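Local coordinates for protein apoptosis regulator Bcl-2 homolog (Canarypox virus, PDB 5WOS) that inhibits apoptosis of the infected host cell and interacts with host BAK1, BAX and other BH3-containing proteins, presumably preventing activation of BAK1 and BAX, at residues Cys53-Ile56 and Leu57-Ile61; Arg65-Ile68 and Asp69-Ser72. All coordinates share one frame; numbering follows the deposited sequence.

Helix 43-69 supplies both contacts and illustrates how one amphipathic helix changes its chemistry along its length. Contact 1, partly buried in the middle of the helix, keeps i to i+4 backbone bonds and sends Cys53, Ile56 and Leu57 into the helical bundle. About 17 Å away, centre to centre, contact 2 lies at the surface, where the helix runs out into the loop before helix 78-86; its backbone bonds are mostly weak, and a long ion pair sits beside the apolar packing of Ile68. Helix 92-112 touches both regions, through residues such as Ile56 and Ile61 in one and Ile68 in the other. The bound peptide also touches both, on Ile56 and Asn60 and then on Asp67 and Arg70.

Contact 1 (Cys53-Ile56 and Leu57-Ile61); sequences CDII and LRDNI
Between Cys53-Ile56 and Leu57-Ile61 the alpha-helical pattern runs on, with Leu57 N bonded to Cys53 O at 2.9 Å (168°), Arg58 N to Asp54 O, and Asp59 N to Ile55 O at 3.1 Å. The next carbonyl departs from this pattern: Ile56 O accepts only weak bonds from the backbone N atoms of Asp59 and Asn60, and its firmer partner is a side chain. With CG beside its own backbone N (chi1 -59°), Asn60 brings ND2 back to Ile56 O at 2.9 Å, in the carbonyl plane and on a lone pair. In this Bcl-2 fold the helix is amphipathic, one side turned to neighbouring helices. Cys53 and Ile56 rest on Ile96 of helix 92-112, Leu57 reaches Tyr26 and Tyr30 of helix 14-32, and the bound peptide packs an aromatic side chain on Ile56 and an apolar one on Asn60. Asp54 is tied to the Tyr26 hydroxyl through OD1. On the outer side Ile55 lies alongside both Arg58 and Asp59, pointing the same way as each. Ile55 CG2, anti to its backbone N, is 3.6 Å from Arg58 NH2 and 3.5 Å from Asp59 OD2, while the Arg58 chain bends at chi2 and chi3.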
loop_
_atom_site.group_PDB
_atom_site.type_symbol
_atom_site.label_atom_id
_atom_site.label_comp_id
_atom_site.label_asym_id
_atom_site.label_seq_id
_atom_site.Cartn_x
_atom_site.Cartn_y
_atom_site.Cartn_z
ATOM N N CYS A 53 8.452 -1.487 2.230
ATOM C CA CYS A 53 7.637 -0.362 2.677
ATOM C C CYS A 53 8.335 0.433 3.773
ATOM O O CYS A 53 8.171 1.655 3.850
ATOM C CB CYS A 53 6.276 -0.858 3.168
ATOM S SG CYS A 53 5.262 -1.646 1.893
ATOM N N ASP A 54 9.115 -0.236 4.624
ATOM C CA ASP A 54 9.820 0.471 5.688
ATOM C C ASP A 54 10.925 1.363 5.135
ATOM O O ASP A 54 11.277 2.367 5.765
ATOM C CB ASP A 54 10.398 -0.525 6.693
ATOM C CG ASP A 54 9.338 -1.132 7.593
ATOM O OD1 ASP A 54 8.159 -0.735 7.484
ATOM O OD2 ASP A 54 9.685 -2.009 8.413
ATOM N N ILE A 55 11.487 1.015 3.975
ATOM C CA ILE A 55 12.462 1.892 3.330
ATOM C C ILE A 55 11.767 3.122 2.761
ATOM O O ILE A 55 12.219 4.256 2.953
ATOM C CB ILE A 55 13.231 1.136 2.230
ATOM C CG1 ILE A 55 13.907 -0.119 2.791
ATOM C CG2 ILE A 55 14.289 2.043 1.609
ATOM C CD1 ILE A 55 14.290 -1.124 1.723
ATOM N N ILE A 56 10.660 2.914 2.045
ATOM C CA ILE A 56 9.924 4.036 1.468
ATOM C C ILE A 56 9.462 4.986 2.566
ATOM O O ILE A 56 9.606 6.209 2.456
ATOM C CB ILE A 56 8.742 3.517 0.628
ATOM C CG1 ILE A 56 9.261 2.966 -0.701
ATOM C CG2 ILE A 56 7.711 4.618 0.383
ATOM C CD1 ILE A 56 8.234 2.182 -1.473
ATOM N N LEU A 57 8.897 4.437 3.641
ATOM C CA LEU A 57 8.444 5.273 4.746
ATOM C C LEU A 57 9.602 6.065 5.338
ATOM O O LEU A 57 9.512 7.284 5.517
ATOM C CB LEU A 57 7.779 4.404 5.816
ATOM C CG LEU A 57 6.383 3.869 5.479
ATOM C CD1 LEU A 57 5.946 2.831 6.498
ATOM C CD2 LEU A 57 5.372 5.001 5.416
ATOM N N ARG A 58 10.709 5.386 5.638
ATOM C CA ARG A 58 11.840 6.059 6.264
ATOM C C ARG A 58 12.340 7.223 5.418
ATOM O O ARG A 58 12.765 8.247 5.965
ATOM C CB ARG A 58 12.963 5.052 6.517
ATOM C CG ARG A 58 14.227 5.653 7.107
ATOM C CD ARG A 58 15.318 5.747 6.061
ATOM N NE ARG A 58 15.721 4.430 5.569
ATOM C CZ ARG A 58 16.434 4.227 4.467
ATOM N NH1 ARG A 58 16.827 5.253 3.724
ATOM N NH2 ARG A 58 16.753 2.994 4.102
ATOM N N ASP A 59 12.285 7.097 4.094
ATOM C CA ASP A 59 12.788 8.124 3.191
ATOM C C ASP A 59 11.739 9.152 2.782
ATOM O O ASP A 59 12.107 10.206 2.255
ATOM C CB ASP A 59 13.357 7.472 1.927
ATOM C CG ASP A 59 14.556 6.592 2.213
ATOM O OD1 ASP A 59 15.337 6.934 3.124
ATOM O OD2 ASP A 59 14.720 5.560 1.527
ATOM N N ASN A 60 10.447 8.878 3.005
ATOM C CA ASN A 60 9.399 9.745 2.476
ATOM C C ASN A 60 8.296 10.023 3.493
ATOM O O ASN A 60 7.218 10.492 3.107
ATOM C CB ASN A 60 8.778 9.135 1.215
ATOM C CG ASN A 60 9.797 8.899 0.119
ATOM O OD1 ASN A 60 10.165 9.823 -0.606
ATOM N ND2 ASN A 60 10.257 7.658 -0.011
ATOM N N ILE A 61 8.531 9.755 4.777
ATOM C CA ILE A 61 7.500 10.022 5.773
ATOM C C ILE A 61 7.222 11.517 5.870
ATOM O O ILE A 61 6.089 11.928 6.147
ATOM C CB ILE A 61 7.911 9.425 7.134
ATOM C CG1 ILE A 61 6.683 9.212 8.014
ATOM C CG2 ILE A 61 8.941 10.297 7.841
ATOM C CD1 ILE A 61 5.927 7.961 7.670
#

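Contact 2 (Arg65-Ile68 and Asp69-Ser72); sequences RKDI and DRCS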
loop_
_atom_site.group_PDB
_atom_site.type_symbol
_atom_site.label_atom_id
_atom_site.label_comp_id
_atom_site.label_asym_id
_atom_site.label_seq_id
_atom_site.Cartn_x
_atom_site.Cartn_y
_atom_site.Cartn_z
ATOM N N ARG A 65 3.656 13.359 5.319
ATOM C CA ARG A 65 3.062 14.224 6.338
ATOM C C ARG A 65 2.558 15.535 5.744
ATOM O O ARG A 65 1.548 16.083 6.201
ATOM C CB ARG A 65 4.085 14.507 7.437
ATOM C CG ARG A 65 3.522 15.185 8.681
ATOM C CD ARG A 65 4.642 15.498 9.667
ATOM N NE ARG A 65 4.178 15.543 11.056
ATOM C CZ ARG A 65 4.002 16.647 11.782
ATOM N NH1 ARG A 65 3.576 16.545 13.035
ATOM N NH2 ARG A 65 4.250 17.849 11.276
ATOM N N LYS A 66 3.258 16.069 4.742
ATOM C CA LYS A 66 2.821 17.318 4.127
ATOM C C LYS A 66 1.622 17.089 3.219
ATOM O O LYS A 66 0.613 17.799 3.311
ATOM C CB LYS A 66 3.973 17.941 3.342
ATOM C CG LYS A 66 5.202 18.220 4.172
ATOM C CD LYS A 66 6.213 18.963 3.338
ATOM C CE LYS A 66 7.566 19.022 4.003
ATOM N NZ LYS A 66 8.604 19.406 3.006
ATOM N N ASP A 67 1.713 16.095 2.332
ATOM C CA ASP A 67 0.624 15.813 1.404
ATOM C C ASP A 67 -0.658 15.449 2.143
ATOM O O ASP A 67 -1.758 15.726 1.655
ATOM C CB ASP A 67 1.021 14.675 0.460
ATOM C CG ASP A 67 2.337 14.925 -0.258
ATOM O OD1 ASP A 67 2.641 16.092 -0.593
ATOM O OD2 ASP A 67 3.069 13.944 -0.492
ATOM N N ILE A 68 -0.534 14.836 3.320
ATOM C CA ILE A 68 -1.704 14.365 4.055
ATOM C C ILE A 68 -2.423 15.530 4.725
ATOM O O ILE A 68 -3.659 15.588 4.740
ATOM C CB ILE A 68 -1.282 13.286 5.071
ATOM C CG1 ILE A 68 -2.495 12.669 5.760
ATOM C CG2 ILE A 68 -0.341 13.862 6.107
ATOM C CD1 ILE A 68 -2.151 11.393 6.493
ATOM N N ASP A 69 -1.669 16.474 5.291
ATOM C CA ASP A 69 -2.279 17.660 5.879
ATOM C C ASP A 69 -2.871 18.574 4.815
ATOM O O ASP A 69 -3.710 19.423 5.134
ATOM C CB ASP A 69 -1.246 18.429 6.708
ATOM C CG ASP A 69 -1.055 17.849 8.106
ATOM O OD1 ASP A 69 -2.039 17.353 8.697
ATOM O OD2 ASP A 69 0.088 17.895 8.617
ATOM N N ARG A 70 -2.453 18.412 3.560
ATOM C CA ARG A 70 -2.957 19.198 2.444
ATOM C C ARG A 70 -4.277 18.673 1.892
ATOM O O ARG A 70 -4.851 19.313 1.004
ATOM C CB ARG A 70 -1.908 19.205 1.330
ATOM C CG ARG A 70 -1.781 20.497 0.561
ATOM C CD ARG A 70 -0.641 20.377 -0.434
ATOM N NE ARG A 70 0.656 20.293 0.236
ATOM C CZ ARG A 70 1.785 19.914 -0.356
ATOM N NH1 ARG A 70 1.789 19.571 -1.638
ATOM N NH2 ARG A 70 2.917 19.874 0.336
ATOM N N CYS A 71 -4.776 17.545 2.399
ATOM C CA CYS A 71 -5.901 16.834 1.798
ATOM C C CYS A 71 -6.923 16.498 2.876
ATOM O O CYS A 71 -6.695 15.604 3.697
ATOM C CB CYS A 71 -5.425 15.558 1.097
ATOM S SG CYS A 71 -6.669 14.748 0.068
ATOM N N SER A 72 -8.039 17.220 2.877
ATOM C CA SER A 72 -9.179 16.868 3.706
ATOM C C SER A 72 -9.981 15.755 3.042
ATOM O O SER A 72 -9.935 15.562 1.825
ATOM C CB SER A 72 -10.075 18.085 3.937
ATOM O OG SER A 72 -10.387 18.730 2.713
#
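Cys71 N bonds to Ile68 O at 3.2 Å (158°), the firmest polar link where the chain leaves helix 43-69 for the loop before helix 78-86. This is the C-terminal end of an alpha helix in a Bcl-2 fold, and the backbone bonding just before it is weaker. Asp69 N reaches Arg65 O weakly at 3.4 Å, and Arg70 N divides two weak bonds between the carbonyl oxygens of Lys66 and Asp67. Asp67 and Arg70 lie side by side and pair through charge alone: OD1 of Asp67 is 3.7 Å from NH1 of Arg70, a long salt bridge. The carboxylate oxygen sits over one face of the guanidinium, meeting the charge and not a hydrogen, and the two planes stand 89° apart. Asp67 OD1 also shares a weak hydrogen bond with an aromatic side chain of the bound peptide, and OD2 lies close to an acidic one. Arg70 packs on an aromatic side chain of that peptide. Ile68 faces the bundle, against Tyr104 and Val108 of helix 92-112. Its CG1 is anti to the backbone N (chi1 -174°), which leaves CG2 between that N and the carbonyl carbon, close against the following peptide. Farther out, the Arg70 guanidinium lies obliquely beside Lys66, with NH2 3.7 Å from Lys66 CB.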